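Local structure of epidermin leader peptide processing serine protease EpiP (Staphylococcus aureus subsp. aureus, 3QFH) at residues H121-V133 / A195-G207. The protein is a subtilisin-like serine endopeptidase that probably cleaves the leader peptide from the precursor of the lantibiotic epidermin. Numbering follows the deposited sequence.
Sequences HANTKIAIIDTGV and APNNKFTMYRVFG. With SO4 (sulfate ion), chain N.
Ile-128, Phe-200, Met-202 and Val-133 form the apolar centre where two neighbouring parallel strands, 126-130 and 200-204, lie side by side in the seven-stranded sheet of the subtilisin fold. CD1 of Ile-128 reaches CD1 of Phe-200 at 3.8 Å, while CG2 of Val-133 comes in at the edge of the same ring. Met-202 has CG anti to the backbone N (chi1 170°) and then bends twice, which folds the thioether back over the other strand: CE lies 3.7 Å from CG2 of Ile-128, and CG rests on the backbone of Gly-132. Helix 177-186 covers this face. On the reverse face, packed against helix 213-225, CB of Ala-127 touches CE2 of Tyr-203 at 3.6 Å, and Ile-129 meets Val-205 through their methyl groups.

Six backbone hydrogen bonds join the strands in the staggered parallel pattern, each even-numbered residue from Ile-126 to Asp-130 donating and accepting once. The last runs from Val-205 N to Asp-130 O. Asp-130 is the final residue of its strand, the usual place for the aspartate of a subtilase triad; its OD1 accepts from Thr-131 N through the anti lone pair and is also hydrogen-bonded to ND1 of His-177, consistent with a catalytic role. Just beyond, CG2 of Thr-131 leans on Phe-206, 3.4 Å from CD2.

Toward the opposite end, water 1 bridges Ala-122 O and Thr-124 O to Lys-199 N. There, with CG beside its backbone N (chi1 -70°), Asn-198 turns its amide toward the other segment, where ND2 donates to Thr-124 O at 2.8 Å, almost straight at 174°, with the acceptor in the amide plane.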
loop_
_atom_site.group_PDB
_atom_site.type_symbol
_atom_site.label_atom_id
_atom_site.label_comp_id
_atom_site.label_asym_id
_atom_site.label_seq_id
_atom_site.Cartn_x
_atom_site.Cartn_y
_atom_site.Cartn_z
ATOM N N HIS A 121 18.542 13.572 -12.178
ATOM C CA HIS A 121 17.217 13.484 -12.824
ATOM C C HIS A 121 16.327 12.466 -12.097
ATOM O O HIS A 121 16.687 11.307 -11.970
ATOM C CB HIS A 121 17.360 13.090 -14.290
ATOM C CG HIS A 121 18.236 14.016 -15.081
ATOM N ND1 HIS A 121 17.807 15.247 -15.535
ATOM C CD2 HIS A 121 19.518 13.890 -15.501
ATOM C CE1 HIS A 121 18.786 15.840 -16.195
ATOM N NE2 HIS A 121 19.833 15.036 -16.193
ATOM N N ALA A 122 15.159 12.900 -11.643
ATOM C CA ALA A 122 14.237 12.043 -10.882
ATOM C C ALA A 122 13.034 11.629 -11.712
ATOM O O ALA A 122 11.918 12.093 -11.491
ATOM C CB ALA A 122 13.786 12.767 -9.623
ATOM N N ASN A 123 13.262 10.706 -12.629
ATOM C CA ASN A 123 12.246 10.263 -13.566
ATOM C C ASN A 123 11.281 9.184 -13.094
ATOM O O ASN A 123 10.195 9.058 -13.645
ATOM C CB ASN A 123 12.939 9.835 -14.865
ATOM C CG ASN A 123 13.684 10.995 -15.519
ATOM O OD1 ASN A 123 13.337 12.160 -15.298
ATOM N ND2 ASN A 123 14.706 10.692 -16.308
ATOM N N THR A 124 11.659 8.403 -12.096
ATOM C CA THR A 124 10.754 7.366 -11.608
ATOM C C THR A 124 9.488 7.958 -10.969
ATOM O O THR A 124 9.551 8.910 -10.189
ATOM C CB THR A 124 11.434 6.433 -10.601
ATOM O OG1 THR A 124 12.428 5.665 -11.276
ATOM C CG2 THR A 124 10.433 5.476 -9.968
ATOM N N LYS A 125 8.350 7.377 -11.337
ATOM C CA LYS A 125 7.039 7.755 -10.801
ATOM C C LYS A 125 6.630 6.808 -9.715
ATOM O O LYS A 125 6.626 5.594 -9.931
ATOM C CB LYS A 125 5.961 7.634 -11.870
ATOM C CG LYS A 125 5.710 8.829 -12.720
ATOM C CD LYS A 125 6.873 9.263 -13.540
ATOM C CE LYS A 125 6.349 10.094 -14.723
ATOM N NZ LYS A 125 5.252 11.032 -14.280
ATOM N N ILE A 126 6.268 7.347 -8.559
ATOM C CA ILE A 126 5.803 6.534 -7.472
ATOM C C ILE A 126 4.257 6.560 -7.484
ATOM O O ILE A 126 3.650 7.627 -7.473
ATOM C CB ILE A 126 6.320 7.050 -6.128
ATOM C CG1 ILE A 126 7.847 7.167 -6.143
ATOM C CG2 ILE A 126 5.863 6.136 -4.986
ATOM C CD1 ILE A 126 8.391 7.888 -4.958
ATOM N N ALA A 127 3.643 5.388 -7.536
ATOM C CA ALA A 127 2.207 5.294 -7.496
ATOM C C ALA A 127 1.842 5.016 -6.067
ATOM O O ALA A 127 2.524 4.241 -5.361
ATOM C CB ALA A 127 1.690 4.186 -8.413
ATOM N N ILE A 128 0.812 5.688 -5.603
ATOM C CA ILE A 128 0.320 5.487 -4.239
ATOM C C ILE A 128 -1.131 5.093 -4.373
ATOM O O ILE A 128 -1.919 5.802 -4.982
ATOM C CB ILE A 128 0.470 6.765 -3.366
ATOM C CG1 ILE A 128 1.933 7.243 -3.369
ATOM C CG2 ILE A 128 0.015 6.500 -1.910
ATOM C CD1 ILE A 128 2.130 8.613 -2.728
ATOM N N ILE A 129 -1.482 3.947 -3.813
ATOM C CA ILE A 129 -2.845 3.469 -3.838
ATOM C C ILE A 129 -3.387 3.741 -2.435
ATOM O O ILE A 129 -2.970 3.112 -1.488
ATOM C CB ILE A 129 -2.883 1.991 -4.223
ATOM C CG1 ILE A 129 -2.264 1.835 -5.617
ATOM C CG2 ILE A 129 -4.315 1.459 -4.173
ATOM C CD1 ILE A 129 -2.112 0.414 -6.070
ATOM N N ASP A 130 -4.290 4.709 -2.302
ATOM C CA ASP A 130 -4.749 5.090 -0.968
ATOM C C ASP A 130 -6.077 5.872 -1.020
ATOM O O ASP A 130 -6.869 5.717 -1.981
ATOM C CB ASP A 130 -3.625 5.894 -0.279
ATOM C CG ASP A 130 -3.534 5.616 1.219
ATOM O OD1 ASP A 130 -4.466 5.972 1.985
ATOM O OD2 ASP A 130 -2.502 5.045 1.626
ATOM N N THR A 131 -6.313 6.727 -0.029
ATOM C CA THR A 131 -7.597 7.415 0.082
ATOM C C THR A 131 -7.761 8.650 -0.816
ATOM O O THR A 131 -8.854 9.184 -0.929
ATOM C CB THR A 131 -7.919 7.786 1.569
ATOM O OG1 THR A 131 -7.027 8.785 2.039
ATOM C CG2 THR A 131 -7.806 6.560 2.497
ATOM N N GLY A 132 -6.696 9.068 -1.489
ATOM C CA GLY A 132 -6.722 10.274 -2.308
ATOM C C GLY A 132 -5.642 11.178 -1.753
ATOM O O GLY A 132 -4.898 10.767 -0.846
ATOM N N VAL A 133 -5.526 12.391 -2.286
ATOM C CA VAL A 133 -4.516 13.327 -1.802
ATOM C C VAL A 133 -5.011 14.765 -1.927
ATOM O O VAL A 133 -5.836 15.091 -2.801
ATOM C CB VAL A 133 -3.188 13.206 -2.611
ATOM C CG1 VAL A 133 -3.407 13.654 -4.084
ATOM C CG2 VAL A 133 -2.075 14.040 -1.983
ATOM N N ALA A 195 11.850 11.144 -1.296
ATOM C CA ALA A 195 12.160 11.408 -2.694
ATOM C C ALA A 195 11.535 12.732 -3.123
ATOM O O ALA A 195 10.558 12.742 -3.870
ATOM C CB ALA A 195 11.615 10.223 -3.579
ATOM N N PRO A 196 12.114 13.862 -2.678
ATOM C CA PRO A 196 11.540 15.190 -2.898
ATOM C C PRO A 196 11.470 15.740 -4.320
ATOM O O PRO A 196 10.795 16.748 -4.524
ATOM C CB PRO A 196 12.417 16.107 -2.030
ATOM C CG PRO A 196 13.670 15.360 -1.805
ATOM C CD PRO A 196 13.347 13.911 -1.876
ATOM N N ASN A 197 12.145 15.099 -5.276
ATOM C CA ASN A 197 12.124 15.548 -6.672
ATOM C C ASN A 197 11.363 14.602 -7.609
ATOM O O ASN A 197 11.244 14.866 -8.787
ATOM C CB ASN A 197 13.557 15.735 -7.170
ATOM C CG ASN A 197 14.362 16.718 -6.308
ATOM O OD1 ASN A 197 13.816 17.650 -5.723
ATOM N ND2 ASN A 197 15.669 16.493 -6.230
ATOM N N ASN A 198 10.855 13.500 -7.079
ATOM C CA ASN A 198 10.072 12.552 -7.865
ATOM C C ASN A 198 8.591 12.897 -7.861
ATOM O O ASN A 198 8.037 13.360 -6.854
ATOM C CB ASN A 198 10.230 11.104 -7.344
ATOM C CG ASN A 198 11.610 10.528 -7.614
ATOM O OD1 ASN A 198 12.567 10.825 -6.906
ATOM N ND2 ASN A 198 11.710 9.678 -8.641
ATOM N N LYS A 199 7.941 12.647 -8.984
ATOM C CA LYS A 199 6.507 12.854 -9.081
ATOM C C LYS A 199 5.829 11.625 -8.501
ATOM O O LYS A 199 6.368 10.501 -8.589
ATOM C CB LYS A 199 6.051 13.010 -10.530
ATOM C CG LYS A 199 6.763 14.077 -11.344
ATOM C CD LYS A 199 6.637 15.450 -10.714
ATOM C CE LYS A 199 7.407 16.490 -11.527
ATOM N NZ LYS A 199 7.392 17.852 -10.922
ATOM N N PHE A 200 4.669 11.835 -7.888
ATOM C CA PHE A 200 3.873 10.754 -7.380
ATOM C C PHE A 200 2.524 10.823 -8.070
ATOM O O PHE A 200 2.078 11.891 -8.538
ATOM C CB PHE A 200 3.747 10.781 -5.853
ATOM C CG PHE A 200 2.827 11.845 -5.322
ATOM C CD1 PHE A 200 1.510 11.543 -5.010
ATOM C CD2 PHE A 200 3.284 13.139 -5.115
ATOM C CE1 PHE A 200 0.667 12.507 -4.509
ATOM C CE2 PHE A 200 2.444 14.111 -4.600
ATOM C CZ PHE A 200 1.136 13.800 -4.310
ATOM N N THR A 201 1.899 9.665 -8.167
ATOM C CA THR A 201 0.620 9.527 -8.804
ATOM C C THR A 201 -0.269 8.870 -7.786
ATOM O O THR A 201 0.076 7.819 -7.253
ATOM C CB THR A 201 0.707 8.628 -10.047
ATOM O OG1 THR A 201 1.738 9.103 -10.912
ATOM C CG2 THR A 201 -0.591 8.633 -10.792
ATOM N N MET A 202 -1.409 9.478 -7.506
ATOM C CA MET A 202 -2.326 8.929 -6.526
ATOM C C MET A 202 -3.389 8.125 -7.242
ATOM O O MET A 202 -3.881 8.537 -8.284
ATOM C CB MET A 202 -2.947 10.057 -5.694
ATOM C CG MET A 202 -4.115 9.655 -4.760
ATOM S SD MET A 202 -3.702 8.448 -3.498
ATOM C CE MET A 202 -2.388 9.262 -2.571
ATOM N N TYR A 203 -3.705 6.954 -6.701
ATOM C CA TYR A 203 -4.798 6.139 -7.214
ATOM C C TYR A 203 -5.775 5.991 -6.072
ATOM O O TYR A 203 -5.509 5.288 -5.098
ATOM C CB TYR A 203 -4.310 4.803 -7.746
ATOM C CG TYR A 203 -3.460 5.000 -8.994
ATOM C CD1 TYR A 203 -4.040 5.017 -10.251
ATOM C CD2 TYR A 203 -2.082 5.219 -8.904
ATOM C CE1 TYR A 203 -3.273 5.206 -11.396
ATOM C CE2 TYR A 203 -1.323 5.426 -10.031
ATOM C CZ TYR A 203 -1.929 5.417 -11.276
ATOM O OH TYR A 203 -1.189 5.595 -12.411
ATOM N N ARG A 204 -6.904 6.683 -6.193
ATOM C CA ARG A 204 -7.896 6.695 -5.123
ATOM C C ARG A 204 -8.815 5.480 -5.158
ATOM O O ARG A 204 -9.479 5.219 -6.150
ATOM C CB ARG A 204 -8.716 7.988 -5.139
ATOM C CG ARG A 204 -9.687 8.074 -3.958
ATOM C CD ARG A 204 -10.283 9.473 -3.801
ATOM N NE ARG A 204 -11.255 9.805 -4.842
ATOM C CZ ARG A 204 -12.574 9.629 -4.739
ATOM N NH1 ARG A 204 -13.109 9.092 -3.659
ATOM N NH2 ARG A 204 -13.366 9.983 -5.740
ATOM N N VAL A 205 -8.829 4.770 -4.037
ATOM C CA VAL A 205 -9.621 3.568 -3.839
ATOM C C VAL A 205 -10.542 3.673 -2.611
ATOM O O VAL A 205 -11.108 2.688 -2.191
ATOM C CB VAL A 205 -8.710 2.325 -3.762
ATOM C CG1 VAL A 205 -7.911 2.209 -5.076
ATOM C CG2 VAL A 205 -7.749 2.381 -2.538
ATOM N N PHE A 206 -10.672 4.871 -2.041
ATOM C CA PHE A 206 -11.599 5.102 -0.944
ATOM C C PHE A 206 -12.440 6.322 -1.219
ATOM O O PHE A 206 -11.939 7.338 -1.716
ATOM C CB PHE A 206 -10.896 5.387 0.376
ATOM C CG PHE A 206 -10.277 4.193 1.033
ATOM C CD1 PHE A 206 -11.001 3.446 1.961
ATOM C CD2 PHE A 206 -8.951 3.859 0.790
ATOM C CE1 PHE A 206 -10.422 2.357 2.601
ATOM C CE2 PHE A 206 -8.365 2.772 1.432
ATOM C CZ PHE A 206 -9.105 2.022 2.339
ATOM N N GLY A 207 -13.721 6.208 -0.901
ATOM C CA GLY A 207 -14.624 7.336 -0.921
ATOM C C GLY A 207 -14.587 7.831 0.515
ATOM O O GLY A 207 -13.540 8.230 1.008
HETATM S S SO4 N . 21.803 11.509 -13.127
HETATM O O1 SO4 N . 20.341 11.415 -13.085
HETATM O O2 SO4 N . 22.348 11.713 -11.781
HETATM O O3 SO4 N . 22.377 10.285 -13.674
HETATM O O4 SO4 N . 22.192 12.626 -13.982
HETATM O O HOH W 1 9.284 11.407 -11.090
HETATM O O HOH W 2 10.560 15.030 -11.429
HETATM O O HOH W 3 -10.967 9.401 0.722
#